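Local coordinates for tyrocidine synthetase 3 (Brevibacillus brevis, PDB 2JGP), which probably catalyses peptide-bond formation in nonribosomal synthesis of the antibiotic tyrocidine, its carrier domain delivering the thioester-bound peptide to a condensation domain, at residues Pro26-Leu31 with Pro68-Leu73; Ser100-Arg105 with Pro408-Val413; Asn288-Phe293 with Ala342-Gln347; Phe387-Gln392 with His511-Glu516; Phe432-Ser437 with Phe467-Glu472. One frame throughout, in Å; residues are numbered along the deposited sequence.

Contact 1 (Pro26-Leu31 with Pro68-Leu73)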
# COMPACT_ATOMS: atom_id res chain seq x y z
N PRO A 26 -25.10 -4.05 -15.35
CA PRO A 26 -23.69 -3.63 -15.29
C PRO A 26 -23.45 -2.30 -14.56
O PRO A 26 -24.36 -1.48 -14.46
CB PRO A 26 -23.32 -3.50 -16.77
CG PRO A 26 -24.60 -3.07 -17.43
CD PRO A 26 -25.75 -3.61 -16.60
N GLN A 27 -22.23 -2.10 -14.07
CA GLN A 27 -21.78 -0.80 -13.58
C GLN A 27 -22.59 -0.27 -12.39
O GLN A 27 -23.01 0.89 -12.38
CB GLN A 27 -21.76 0.23 -14.71
CG GLN A 27 -20.76 1.36 -14.49
CD GLN A 27 -20.96 2.52 -15.44
OE1 GLN A 27 -22.00 3.17 -15.44
NE2 GLN A 27 -19.94 2.80 -16.25
N VAL A 28 -22.80 -1.13 -11.39
CA VAL A 28 -23.49 -0.74 -10.16
C VAL A 28 -22.56 0.14 -9.32
O VAL A 28 -21.42 -0.24 -9.04
CB VAL A 28 -23.95 -1.98 -9.34
CG1 VAL A 28 -24.41 -1.58 -7.92
CG2 VAL A 28 -25.06 -2.71 -10.07
N GLY A 29 -23.07 1.30 -8.92
CA GLY A 29 -22.29 2.29 -8.19
C GLY A 29 -22.84 2.55 -6.80
O GLY A 29 -23.87 1.99 -6.40
N ALA A 30 -22.16 3.43 -6.07
CA ALA A 30 -22.44 3.68 -4.66
C ALA A 30 -23.85 4.23 -4.37
O ALA A 30 -24.39 4.01 -3.28
CB ALA A 30 -21.38 4.62 -4.07
N LEU A 31 -24.43 4.95 -5.33
CA LEU A 31 -25.75 5.55 -5.14
C LEU A 31 -26.89 4.68 -5.67
O LEU A 31 -28.06 5.04 -5.51
CB LEU A 31 -25.81 6.93 -5.82
CG LEU A 31 -24.77 7.96 -5.38
CD1 LEU A 31 -24.93 9.27 -6.15
CD2 LEU A 31 -24.86 8.21 -3.88
N PRO A 68 -31.24 0.44 1.23
CA PRO A 68 -31.35 -0.11 -0.12
C PRO A 68 -30.30 0.35 -1.14
O PRO A 68 -30.36 -0.07 -2.30
CB PRO A 68 -32.74 0.34 -0.56
CG PRO A 68 -32.90 1.67 0.11
CD PRO A 68 -32.22 1.52 1.45
N THR A 69 -29.35 1.19 -0.74
CA THR A 69 -28.30 1.64 -1.64
C THR A 69 -26.95 1.04 -1.24
O THR A 69 -26.73 0.71 -0.08
CB THR A 69 -28.19 3.18 -1.68
OG1 THR A 69 -27.84 3.67 -0.39
CG2 THR A 69 -29.50 3.81 -2.15
N ILE A 70 -26.06 0.90 -2.22
CA ILE A 70 -24.73 0.34 -1.98
C ILE A 70 -24.01 1.06 -0.84
O ILE A 70 -23.42 0.42 0.03
CB ILE A 70 -23.85 0.41 -3.25
CG1 ILE A 70 -24.35 -0.57 -4.32
CG2 ILE A 70 -22.39 0.12 -2.92
CD1 ILE A 70 -24.18 -2.03 -3.95
N GLN A 71 -24.04 2.39 -0.84
CA GLN A 71 -23.28 3.14 0.18
C GLN A 71 -23.85 2.92 1.58
O GLN A 71 -23.09 2.80 2.54
CB GLN A 71 -23.17 4.63 -0.15
CG GLN A 71 -24.47 5.40 -0.20
CD GLN A 71 -24.27 6.86 -0.57
OE1 GLN A 71 -23.16 7.29 -0.86
NE2 GLN A 71 -25.35 7.62 -0.59
N GLU A 72 -25.17 2.85 1.70
CA GLU A 72 -25.78 2.63 3.01
C GLU A 72 -25.51 1.24 3.54
O GLU A 72 -25.23 1.06 4.72
CB GLU A 72 -27.29 2.83 2.94
CG GLU A 72 -27.73 4.25 2.71
CD GLU A 72 -29.23 4.33 2.50
OE1 GLU A 72 -29.92 4.76 3.43
OE2 GLU A 72 -29.71 3.93 1.41
N LEU A 73 -25.61 0.25 2.66
CA LEU A 73 -25.45 -1.15 3.05
C LEU A 73 -23.99 -1.46 3.37
O LEU A 73 -23.70 -2.19 4.31
CB LEU A 73 -25.98 -2.08 1.95
CG LEU A 73 -26.18 -3.56 2.28
CD1 LEU A 73 -27.17 -3.74 3.43
CD2 LEU A 73 -26.69 -4.29 1.05
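Val28 and Ile70 meet with their side chains crossed at about a right angle, where the loop following helix 10-23 lies against the start of helix 70-79, the last helix of the four-helix carrier-protein fold. Val28 CG1 is anti to the backbone N (chi1 168°), a position from which it touches Ile70 CG1 at 3.7 Å. The same CG1 of Ile70 also lies 3.3 Å from Gly29 O, and its CG2 branch faces Ala30 CA, so Ile70 is packed between the loop and helix 10-23, where Glu12 and Trp19 also touch it. One hydrogen bond joins the backbones: Gln71 N donates to Ala30 O at 2.9 Å, although the N-H angle of 142° is rather bent. Gln71 then runs out extended, its amide crossing the end of Leu31 at a slant, while its OE1 is held by Arg8. Thr69 stands at the N-cap; its OG1 receives a weak, long bond from Glu72 N and donates to the anti lone pair of Glu72 OE2 at 2.6 Å. Leu31 CD2 rests 3.4 Å from Gln71 NE2.

Contact 2 (Ser100-Arg105 with Pro408-Val413)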
# COMPACT_ATOMS: atom_id res chain seq x y z
N SER A 100 1.27 -10.89 12.77
CA SER A 100 0.63 -10.88 11.47
C SER A 100 1.49 -11.67 10.48
O SER A 100 2.67 -11.96 10.74
CB SER A 100 0.46 -9.45 10.98
OG SER A 100 1.71 -8.83 10.79
N SER A 101 0.89 -12.02 9.35
CA SER A 101 1.59 -12.73 8.28
C SER A 101 2.84 -11.97 7.84
O SER A 101 3.91 -12.55 7.70
CB SER A 101 0.64 -12.95 7.09
OG SER A 101 1.29 -13.66 6.05
N ALA A 102 2.71 -10.65 7.66
CA ALA A 102 3.84 -9.80 7.25
C ALA A 102 4.96 -9.77 8.30
O ALA A 102 6.13 -9.87 7.96
CB ALA A 102 3.36 -8.39 6.94
N GLN A 103 4.59 -9.62 9.56
CA GLN A 103 5.56 -9.70 10.66
C GLN A 103 6.28 -11.04 10.71
O GLN A 103 7.49 -11.10 11.01
CB GLN A 103 4.86 -9.49 12.00
CG GLN A 103 4.50 -8.06 12.33
CD GLN A 103 3.84 -7.95 13.70
OE1 GLN A 103 3.02 -8.79 14.07
NE2 GLN A 103 4.21 -6.93 14.45
N LYS A 104 5.55 -12.13 10.46
CA LYS A 104 6.14 -13.46 10.52
C LYS A 104 7.28 -13.60 9.51
O LYS A 104 8.35 -14.12 9.83
CB LYS A 104 5.09 -14.54 10.27
CG LYS A 104 5.63 -15.97 10.41
CD LYS A 104 4.51 -16.98 10.41
CE LYS A 104 5.03 -18.39 10.63
NZ LYS A 104 3.91 -19.36 10.76
N ARG A 105 7.04 -13.12 8.29
CA ARG A 105 8.05 -13.17 7.22
C ARG A 105 9.28 -12.34 7.57
O ARG A 105 10.42 -12.80 7.40
CB ARG A 105 7.45 -12.70 5.90
CG ARG A 105 8.48 -12.57 4.77
CD ARG A 105 7.86 -12.70 3.39
NE ARG A 105 8.88 -13.06 2.41
CZ ARG A 105 9.71 -12.21 1.80
NH1 ARG A 105 9.65 -10.90 2.05
NH2 ARG A 105 10.60 -12.66 0.93
N PRO A 408 -2.99 -12.65 2.52
CA PRO A 408 -1.58 -12.22 2.55
C PRO A 408 -0.79 -12.64 1.31
O PRO A 408 -0.87 -13.80 0.88
CB PRO A 408 -1.03 -12.92 3.79
CG PRO A 408 -2.20 -13.15 4.66
CD PRO A 408 -3.35 -13.41 3.73
N PHE A 409 -0.03 -11.71 0.74
CA PHE A 409 0.84 -12.01 -0.39
C PHE A 409 1.79 -13.16 -0.06
O PHE A 409 2.12 -13.96 -0.93
CB PHE A 409 1.63 -10.76 -0.83
CG PHE A 409 2.41 -10.96 -2.10
CD1 PHE A 409 1.76 -10.98 -3.33
CD2 PHE A 409 3.78 -11.16 -2.07
CE1 PHE A 409 2.47 -11.17 -4.50
CE2 PHE A 409 4.50 -11.36 -3.25
CZ PHE A 409 3.85 -11.37 -4.46
N GLU A 410 2.19 -13.26 1.21
CA GLU A 410 3.06 -14.34 1.69
C GLU A 410 2.45 -15.72 1.50
O GLU A 410 3.16 -16.68 1.17
CB GLU A 410 3.38 -14.16 3.19
CG GLU A 410 4.21 -12.92 3.53
CD GLU A 410 3.38 -11.66 3.66
OE1 GLU A 410 2.17 -11.76 3.93
OE2 GLU A 410 3.95 -10.56 3.48
N GLU A 411 1.14 -15.83 1.73
CA GLU A 411 0.42 -17.09 1.53
C GLU A 411 0.32 -17.46 0.06
O GLU A 411 0.48 -18.63 -0.30
CB GLU A 411 -0.98 -17.01 2.15
CG GLU A 411 -0.98 -16.96 3.67
CD GLU A 411 -0.30 -18.16 4.29
OE1 GLU A 411 -0.52 -19.29 3.79
OE2 GLU A 411 0.44 -17.98 5.27
N LEU A 412 0.05 -16.47 -0.79
CA LEU A 412 -0.07 -16.69 -2.23
C LEU A 412 1.21 -17.27 -2.82
O LEU A 412 1.16 -18.23 -3.58
CB LEU A 412 -0.42 -15.38 -2.94
CG LEU A 412 -0.58 -15.45 -4.47
CD1 LEU A 412 -1.61 -16.50 -4.87
CD2 LEU A 412 -0.95 -14.09 -5.01
N VAL A 413 2.34 -16.66 -2.48
CA VAL A 413 3.64 -17.10 -3.00
C VAL A 413 3.92 -18.56 -2.66
O VAL A 413 4.34 -19.33 -3.52
CB VAL A 413 4.78 -16.22 -2.46
CG1 VAL A 413 6.14 -16.89 -2.69
CG2 VAL A 413 4.73 -14.83 -3.10
O HOH W 1 6.55 -9.25 5.21
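Ser101 carries OG anti to its backbone N (chi1 -179°), and Glu410 is bent at chi2 (83°), which places CD toward the first turn of helix 101-113. Ser101 OG donates to Glu410 OE1 at 3.0 Å, arriving 37° above the carboxylate plane. Pro408, at the N-cap of helix 409-415, presses its CB to 3.3 Å from the same Ser101 OG. The other oxygen, Glu410 OE2, lies 3.8 Å from Ala102 CA, and a water that donates to Ala102 O at 2.9 Å also gives it a weak bond. Arg105 crosses the bent chain carbon to carbon, CD to CG of Glu410 at 3.7 Å, without its charged end meeting the carboxylate. Segments 101-105 and 409-413 meet near their N-terminal ends, consistent with a seam between the two halves of a condensation domain. Helix 101-113 itself starts in a capping box of Ser100 and Gln103. The Ser101 hydroxyl, the weak water bond and Glu410's own place in the first turn of helix 409-415 would probably favour its anion.

Contact 3 (Asn288-Phe293 with Ala342-Gln347)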
# COMPACT_ATOMS: atom_id res chain seq x y z
N ASN A 288 9.30 -9.78 -19.99
CA ASN A 288 10.52 -9.81 -20.79
C ASN A 288 10.88 -8.42 -21.30
O ASN A 288 10.87 -8.16 -22.50
CB ASN A 288 10.36 -10.78 -21.96
CG ASN A 288 11.64 -10.94 -22.76
OD1 ASN A 288 11.60 -10.97 -23.99
ND2 ASN A 288 12.78 -11.04 -22.08
N LEU A 289 11.20 -7.52 -20.37
CA LEU A 289 11.66 -6.19 -20.74
C LEU A 289 13.02 -6.31 -21.39
O LEU A 289 13.85 -7.11 -20.96
CB LEU A 289 11.79 -5.28 -19.51
CG LEU A 289 10.51 -4.68 -18.96
CD1 LEU A 289 10.85 -3.88 -17.70
CD2 LEU A 289 9.82 -3.82 -20.01
N PRO A 290 13.26 -5.51 -22.44
CA PRO A 290 14.59 -5.50 -23.03
C PRO A 290 15.49 -4.73 -22.08
O PRO A 290 15.10 -3.68 -21.58
CB PRO A 290 14.38 -4.75 -24.35
CG PRO A 290 13.25 -3.86 -24.11
CD PRO A 290 12.35 -4.56 -23.11
N THR A 291 16.66 -5.27 -21.81
CA THR A 291 17.59 -4.65 -20.88
C THR A 291 18.83 -4.21 -21.64
O THR A 291 19.19 -4.82 -22.65
CB THR A 291 17.95 -5.62 -19.75
OG1 THR A 291 18.52 -6.81 -20.30
CG2 THR A 291 16.71 -5.98 -18.94
N ASP A 292 19.48 -3.15 -21.16
CA ASP A 292 20.71 -2.66 -21.77
C ASP A 292 21.90 -3.57 -21.45
O ASP A 292 22.85 -3.65 -22.23
CB ASP A 292 21.00 -1.24 -21.29
CG ASP A 292 19.96 -0.24 -21.76
OD1 ASP A 292 19.64 -0.23 -22.97
OD2 ASP A 292 19.45 0.54 -20.93
N PHE A 293 21.83 -4.25 -20.31
CA PHE A 293 22.87 -5.17 -19.90
C PHE A 293 22.21 -6.50 -19.57
O PHE A 293 21.02 -6.55 -19.27
CB PHE A 293 23.60 -4.62 -18.67
CG PHE A 293 24.02 -3.18 -18.81
CD1 PHE A 293 23.35 -2.18 -18.11
CD2 PHE A 293 25.06 -2.83 -19.65
CE1 PHE A 293 23.72 -0.85 -18.25
CE2 PHE A 293 25.45 -1.51 -19.79
CZ PHE A 293 24.78 -0.51 -19.08
N ALA A 342 3.68 -3.72 -22.24
CA ALA A 342 3.30 -4.61 -23.34
C ALA A 342 4.09 -4.30 -24.61
O ALA A 342 4.52 -5.22 -25.32
CB ALA A 342 1.81 -4.52 -23.60
N LYS A 343 4.28 -3.02 -24.90
CA LYS A 343 5.00 -2.60 -26.10
C LYS A 343 6.51 -2.82 -25.97
O LYS A 343 7.15 -3.29 -26.91
CB LYS A 343 4.68 -1.14 -26.43
CG LYS A 343 3.28 -0.97 -27.02
CD LYS A 343 2.99 0.47 -27.43
CE LYS A 343 1.56 0.60 -27.94
NZ LYS A 343 1.33 -0.20 -29.17
N TYR A 344 7.07 -2.50 -24.81
CA TYR A 344 8.49 -2.76 -24.55
C TYR A 344 8.80 -4.25 -24.54
O TYR A 344 9.78 -4.69 -25.15
CB TYR A 344 8.94 -2.11 -23.23
CG TYR A 344 9.52 -0.74 -23.44
CD1 TYR A 344 8.70 0.34 -23.70
CD2 TYR A 344 10.89 -0.54 -23.42
CE1 TYR A 344 9.22 1.61 -23.92
CE2 TYR A 344 11.44 0.72 -23.64
CZ TYR A 344 10.59 1.79 -23.89
OH TYR A 344 11.13 3.04 -24.10
N ALA A 345 7.95 -5.03 -23.88
CA ALA A 345 8.20 -6.45 -23.67
C ALA A 345 7.75 -7.33 -24.84
O ALA A 345 8.17 -8.48 -24.94
CB ALA A 345 7.52 -6.91 -22.39
N GLY A 346 6.88 -6.80 -25.71
CA GLY A 346 6.28 -7.59 -26.78
C GLY A 346 5.42 -8.72 -26.23
O GLY A 346 5.44 -9.84 -26.75
N GLN A 347 4.67 -8.41 -25.17
CA GLN A 347 3.82 -9.38 -24.48
C GLN A 347 2.42 -8.82 -24.29
O GLN A 347 2.23 -7.60 -24.27
CB GLN A 347 4.42 -9.73 -23.12
CG GLN A 347 5.70 -10.54 -23.19
CD GLN A 347 6.29 -10.82 -21.83
OE1 GLN A 347 6.43 -9.90 -21.01
NE2 GLN A 347 6.63 -12.07 -21.57
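Leu289 and Ala345 bring their backbones to 4.5 Å between CA atoms where an extended loop passes the C-terminal end of helix 329-345, and a CA-H...O contact from Ala345 CA to Asn288 O (3.4 Å) marks the crossing. Gly346, the first residue past the helix, has positive phi (63°), and after it Gln347 faces the loop. Gln347 OE1 accepts from Asn288 N at 3.0 Å, with the donor 48° above the carbonyl plane, and its NE2 is bonded to Val286 O; the amide thus grips the loop backbone through both ends. This is the condensation domain's connection from helix 267-279 to strand 303-309, strapped over the exit of helix 329-345. Pro290 packs on Tyr344: its CD is 3.3 Å from Tyr344 O, and its CG approaches CD2 of the ring obliquely at 4.1 Å, the two side chains crossing at about a right angle. Leu289 CD2 touches Tyr344 CB at 3.8 Å, while the Tyr344 ring goes on to an edge-to-face pair with Phe495.

Contact 4 (Phe387-Gln392 with His511-Glu516)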
# COMPACT_ATOMS: atom_id res chain seq x y z
N PHE A 387 -8.28 0.66 -26.10
CA PHE A 387 -7.82 1.07 -24.78
C PHE A 387 -9.01 1.17 -23.84
O PHE A 387 -8.92 0.80 -22.67
CB PHE A 387 -7.06 2.39 -24.80
CG PHE A 387 -6.61 2.84 -23.43
CD1 PHE A 387 -5.49 2.27 -22.84
CD2 PHE A 387 -7.33 3.80 -22.73
CE1 PHE A 387 -5.09 2.66 -21.57
CE2 PHE A 387 -6.93 4.20 -21.45
CZ PHE A 387 -5.81 3.63 -20.87
N SER A 388 -10.14 1.65 -24.36
CA SER A 388 -11.35 1.79 -23.56
C SER A 388 -11.77 0.46 -22.92
O SER A 388 -12.03 0.40 -21.71
CB SER A 388 -12.49 2.35 -24.41
OG SER A 388 -13.66 2.54 -23.63
N GLU A 389 -11.81 -0.61 -23.71
CA GLU A 389 -12.23 -1.91 -23.18
C GLU A 389 -11.15 -2.52 -22.28
O GLU A 389 -11.47 -3.16 -21.28
CB GLU A 389 -12.63 -2.88 -24.29
CG GLU A 389 -11.50 -3.53 -25.03
CD GLU A 389 -11.99 -4.43 -26.15
OE1 GLU A 389 -11.65 -4.16 -27.32
OE2 GLU A 389 -12.72 -5.39 -25.84
N PHE A 390 -9.88 -2.31 -22.63
CA PHE A 390 -8.77 -2.76 -21.78
C PHE A 390 -8.80 -2.07 -20.42
O PHE A 390 -8.63 -2.71 -19.38
CB PHE A 390 -7.41 -2.50 -22.45
CG PHE A 390 -6.24 -2.85 -21.57
CD1 PHE A 390 -6.03 -4.16 -21.17
CD2 PHE A 390 -5.37 -1.87 -21.11
CE1 PHE A 390 -4.97 -4.50 -20.35
CE2 PHE A 390 -4.30 -2.19 -20.28
CZ PHE A 390 -4.10 -3.51 -19.90
N LEU A 391 -9.03 -0.76 -20.44
CA LEU A 391 -9.16 0.01 -19.20
C LEU A 391 -10.29 -0.52 -18.31
O LEU A 391 -10.16 -0.55 -17.09
CB LEU A 391 -9.38 1.50 -19.50
CG LEU A 391 -9.70 2.39 -18.29
CD1 LEU A 391 -8.57 2.33 -17.26
CD2 LEU A 391 -9.98 3.82 -18.72
N GLN A 392 -11.39 -0.92 -18.92
CA GLN A 392 -12.48 -1.52 -18.17
C GLN A 392 -12.08 -2.86 -17.57
O GLN A 392 -12.53 -3.21 -16.48
CB GLN A 392 -13.72 -1.67 -19.03
CG GLN A 392 -14.34 -0.33 -19.42
CD GLN A 392 -14.78 0.48 -18.20
OE1 GLN A 392 -15.44 -0.04 -17.30
NE2 GLN A 392 -14.42 1.77 -18.18
N HIS A 511 -10.62 5.16 -27.55
CA HIS A 511 -11.05 3.97 -28.26
C HIS A 511 -10.02 3.45 -29.26
O HIS A 511 -10.26 2.46 -29.94
CB HIS A 511 -12.40 4.24 -28.93
CG HIS A 511 -13.44 4.69 -27.96
ND1 HIS A 511 -14.10 3.81 -27.13
CD2 HIS A 511 -13.90 5.93 -27.64
CE1 HIS A 511 -14.95 4.49 -26.36
NE2 HIS A 511 -14.84 5.77 -26.66
N ILE A 512 -8.87 4.11 -29.32
CA ILE A 512 -7.74 3.63 -30.12
C ILE A 512 -7.39 2.21 -29.70
O ILE A 512 -7.43 1.88 -28.52
CB ILE A 512 -6.50 4.54 -29.96
CG1 ILE A 512 -5.43 4.15 -30.98
CG2 ILE A 512 -5.96 4.47 -28.53
CD1 ILE A 512 -4.28 5.15 -31.05
N ARG A 513 -7.06 1.37 -30.67
CA ARG A 513 -6.68 -0.00 -30.37
C ARG A 513 -5.22 -0.04 -29.93
O ARG A 513 -4.40 0.73 -30.43
CB ARG A 513 -6.98 -0.93 -31.55
CG ARG A 513 -8.48 -1.01 -31.86
CD ARG A 513 -8.83 -2.11 -32.84
NE ARG A 513 -10.26 -2.10 -33.17
CZ ARG A 513 -11.23 -2.61 -32.42
NH1 ARG A 513 -10.97 -3.18 -31.25
NH2 ARG A 513 -12.49 -2.54 -32.83
N LEU A 514 -4.91 -0.91 -28.98
CA LEU A 514 -3.58 -0.92 -28.37
C LEU A 514 -2.46 -1.01 -29.40
O LEU A 514 -1.45 -0.30 -29.29
CB LEU A 514 -3.45 -2.07 -27.35
CG LEU A 514 -4.39 -2.05 -26.14
CD1 LEU A 514 -3.83 -2.95 -25.04
CD2 LEU A 514 -4.63 -0.64 -25.60
N GLY A 515 -2.64 -1.86 -30.41
CA GLY A 515 -1.65 -2.00 -31.48
C GLY A 515 -1.45 -0.76 -32.33
O GLY A 515 -0.38 -0.56 -32.91
N GLU A 516 -2.48 0.08 -32.42
CA GLU A 516 -2.42 1.32 -33.20
C GLU A 516 -1.79 2.49 -32.44
O GLU A 516 -1.49 3.52 -33.03
CB GLU A 516 -3.81 1.71 -33.71
CG GLU A 516 -4.15 1.18 -35.10
CD GLU A 516 -4.21 -0.34 -35.16
OE1 GLU A 516 -5.14 -0.92 -34.57
OE2 GLU A 516 -3.32 -0.94 -35.81
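Leu514 straddles two phenylalanines of helix 387-403. Its CD1 sits over one face of the Phe390 ring, offset toward the rim and 4.2 Å from CG, while CD2 reaches the edge of the Phe387 ring near its plane and packs 3.7 Å from Phe387 CA. Phe387 has CG anti to the backbone N (chi1 179°) and its ring leads away from the crossing chain, so that its near edge, with CB and CA, meets Leu514 CD2. Beside this apolar patch, Phe387 N, in the first turn of the helix, donates to Ile512 O over 2.8 Å, so a carbonyl of the crossing chain satisfies a helix-start N-H. Ser388 and His511 meet at the surface, CB to ND1 at 3.5 Å, oblique to the imidazole. Glu389 OE1 and Arg513 NH1 stay 4.1 Å apart, opposite charges near each other but not in contact; the first accepts from Thr386 N and the second donates to Glu384 O. The contact pins the condensation domain's chain after helix 489-508 onto the N-terminal end of helix 387-403, whose Phe387 packs inward on Ala335 and Val339 of helix 329-345 and on Leu321 of helix 312-325.

Contact 5 (Phe432-Ser437 with Phe467-Glu472)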
# COMPACT_ATOMS: atom_id res chain seq x y z
N PHE A 432 3.88 -0.61 -9.52
CA PHE A 432 3.26 0.66 -9.87
C PHE A 432 2.67 1.28 -8.61
O PHE A 432 1.99 0.60 -7.86
CB PHE A 432 2.15 0.43 -10.91
CG PHE A 432 1.31 1.65 -11.17
CD1 PHE A 432 1.72 2.59 -12.10
CD2 PHE A 432 0.12 1.85 -10.49
CE1 PHE A 432 0.96 3.72 -12.35
CE2 PHE A 432 -0.65 2.98 -10.73
CZ PHE A 432 -0.23 3.92 -11.66
N THR A 433 2.96 2.57 -8.38
CA THR A 433 2.32 3.32 -7.28
C THR A 433 1.83 4.69 -7.73
O THR A 433 2.36 5.26 -8.68
CB THR A 433 3.27 3.52 -6.07
OG1 THR A 433 4.30 4.47 -6.40
CG2 THR A 433 3.91 2.21 -5.64
N PHE A 434 0.82 5.21 -7.05
CA PHE A 434 0.29 6.55 -7.32
C PHE A 434 0.03 7.26 -5.99
O PHE A 434 -0.63 6.71 -5.11
CB PHE A 434 -0.98 6.47 -8.18
CG PHE A 434 -1.68 7.79 -8.36
CD1 PHE A 434 -1.05 8.84 -9.02
CD2 PHE A 434 -2.97 7.99 -7.87
CE1 PHE A 434 -1.68 10.06 -9.18
CE2 PHE A 434 -3.61 9.21 -8.04
CZ PHE A 434 -2.96 10.25 -8.69
N GLN A 435 0.56 8.48 -5.85
CA GLN A 435 0.45 9.24 -4.59
C GLN A 435 0.01 10.68 -4.86
O GLN A 435 0.04 11.14 -6.00
CB GLN A 435 1.79 9.24 -3.84
CG GLN A 435 2.59 7.93 -3.90
CD GLN A 435 3.61 7.89 -5.03
OE1 GLN A 435 3.46 7.15 -6.01
NE2 GLN A 435 4.66 8.70 -4.90
N ASN A 436 -0.39 11.38 -3.80
CA ASN A 436 -0.81 12.79 -3.89
C ASN A 436 0.12 13.74 -3.12
O ASN A 436 -0.29 14.37 -2.14
CB ASN A 436 -2.25 12.95 -3.36
CG ASN A 436 -3.30 12.48 -4.35
OD1 ASN A 436 -4.06 11.56 -4.07
ND2 ASN A 436 -3.36 13.13 -5.51
N SER A 437 1.37 13.84 -3.58
CA SER A 437 2.35 14.80 -3.03
C SER A 437 2.53 14.65 -1.51
O SER A 437 2.08 13.66 -0.92
CB SER A 437 1.93 16.23 -3.37
OG SER A 437 2.97 17.16 -3.08
N PHE A 467 7.56 2.06 -10.91
CA PHE A 467 7.02 3.20 -11.64
C PHE A 467 6.11 3.95 -10.68
O PHE A 467 5.17 3.36 -10.15
CB PHE A 467 6.23 2.69 -12.86
CG PHE A 467 5.65 3.79 -13.71
CD1 PHE A 467 6.28 4.18 -14.88
CD2 PHE A 467 4.47 4.41 -13.35
CE1 PHE A 467 5.75 5.18 -15.67
CE2 PHE A 467 3.93 5.42 -14.14
CZ PHE A 467 4.57 5.80 -15.30
N SER A 468 6.39 5.22 -10.44
CA SER A 468 5.66 6.02 -9.46
C SER A 468 5.08 7.28 -10.08
O SER A 468 5.82 8.11 -10.62
CB SER A 468 6.58 6.42 -8.31
OG SER A 468 6.95 5.29 -7.54
N ALA A 469 3.76 7.42 -10.02
CA ALA A 469 3.11 8.66 -10.43
C ALA A 469 2.81 9.47 -9.17
O ALA A 469 2.31 8.92 -8.18
CB ALA A 469 1.84 8.36 -11.21
N THR A 470 3.13 10.76 -9.19
CA THR A 470 2.88 11.64 -8.05
C THR A 470 2.19 12.93 -8.51
O THR A 470 2.73 13.65 -9.35
CB THR A 470 4.18 11.99 -7.31
OG1 THR A 470 4.83 10.78 -6.89
CG2 THR A 470 3.90 12.85 -6.09
N GLU A 471 1.01 13.19 -7.96
CA GLU A 471 0.27 14.41 -8.28
C GLU A 471 0.80 15.55 -7.41
O GLU A 471 0.54 15.59 -6.21
CB GLU A 471 -1.23 14.19 -8.05
CG GLU A 471 -2.10 15.33 -8.55
CD GLU A 471 -3.38 14.85 -9.21
OE1 GLU A 471 -4.16 14.11 -8.57
OE2 GLU A 471 -3.61 15.23 -10.37
N GLU A 472 1.53 16.47 -8.03
CA GLU A 472 2.34 17.46 -7.30
C GLU A 472 1.72 18.85 -7.15
O GLU A 472 2.38 19.76 -6.65
CB GLU A 472 3.73 17.59 -7.95
CG GLU A 472 4.72 16.50 -7.54
CD GLU A 472 5.26 16.68 -6.12
OE1 GLU A 472 4.84 17.62 -5.42
OE2 GLU A 472 6.12 15.87 -5.71
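Glu471, Ala469 and Ser437 have the largest areas buried in this parallel strand pair, in which strand 430-435 runs beside strand 465-471 in a mixed sheet of the condensation domain; strand 350-356 meets it at Phe432, through backbone bonds with Gly353. Ala469 bonds twice to the neighbouring strand: its N donates to Thr433 O at 2.9 Å, and its O accepts from Gln435 N, also at 2.9 Å. Its CB lies on the face shared with Phe432, Phe434 and Phe467, 3.7 Å from Phe434 CD1. On that face Phe432 and Phe467 run side by side, rim to rim with planes 16° apart, and Phe432 and Phe434 pack on Leu333 of helix 329-345. Glu471 closes the bonded run, its N donating to Gln435 O. Its chain bends at chi2 (140°), which places CD beside Asn436; the carboxylate and amide planes are 13° apart, and a weak 3.3 Å bond joins Asn436 ND2 to Glu471 OE1. The same OE1 stands at the edge of the Phe434 ring, and OE2 takes a bond from His319. Past the strand end, Ser437 packs CB 3.2 Å from Glu471 O, and Ser437 OG donates to Glu472 OE1 at 3.0 Å, from above the carboxylate plane.

In the fold
Contact 1 belongs to the carrier domain, and contacts 2 to 5 to the condensation domain. Contact 1 comes within about 5 Å of contact 4 at their nearest atoms. A sodium ion bound by Gln396 and Asp400 of helix 387-403, the helix that opens in contact 4, lies about 9 Å from the side chain of Val28 and so marks this interdomain region. Contacts 3 and 4 touch: Lys343 NZ probably hydrogen-bonds Leu514 O at 2.8 Å. Helix 329-345 ends in contact 3 and packs against contacts 4 and 5. Contact 2, about 12 Å from contact 5 at nearest atoms, borders the HHxxxDG motif characteristic of condensation domains and probably part of the active site: Gln103 NE2 bonds Ser223 O there.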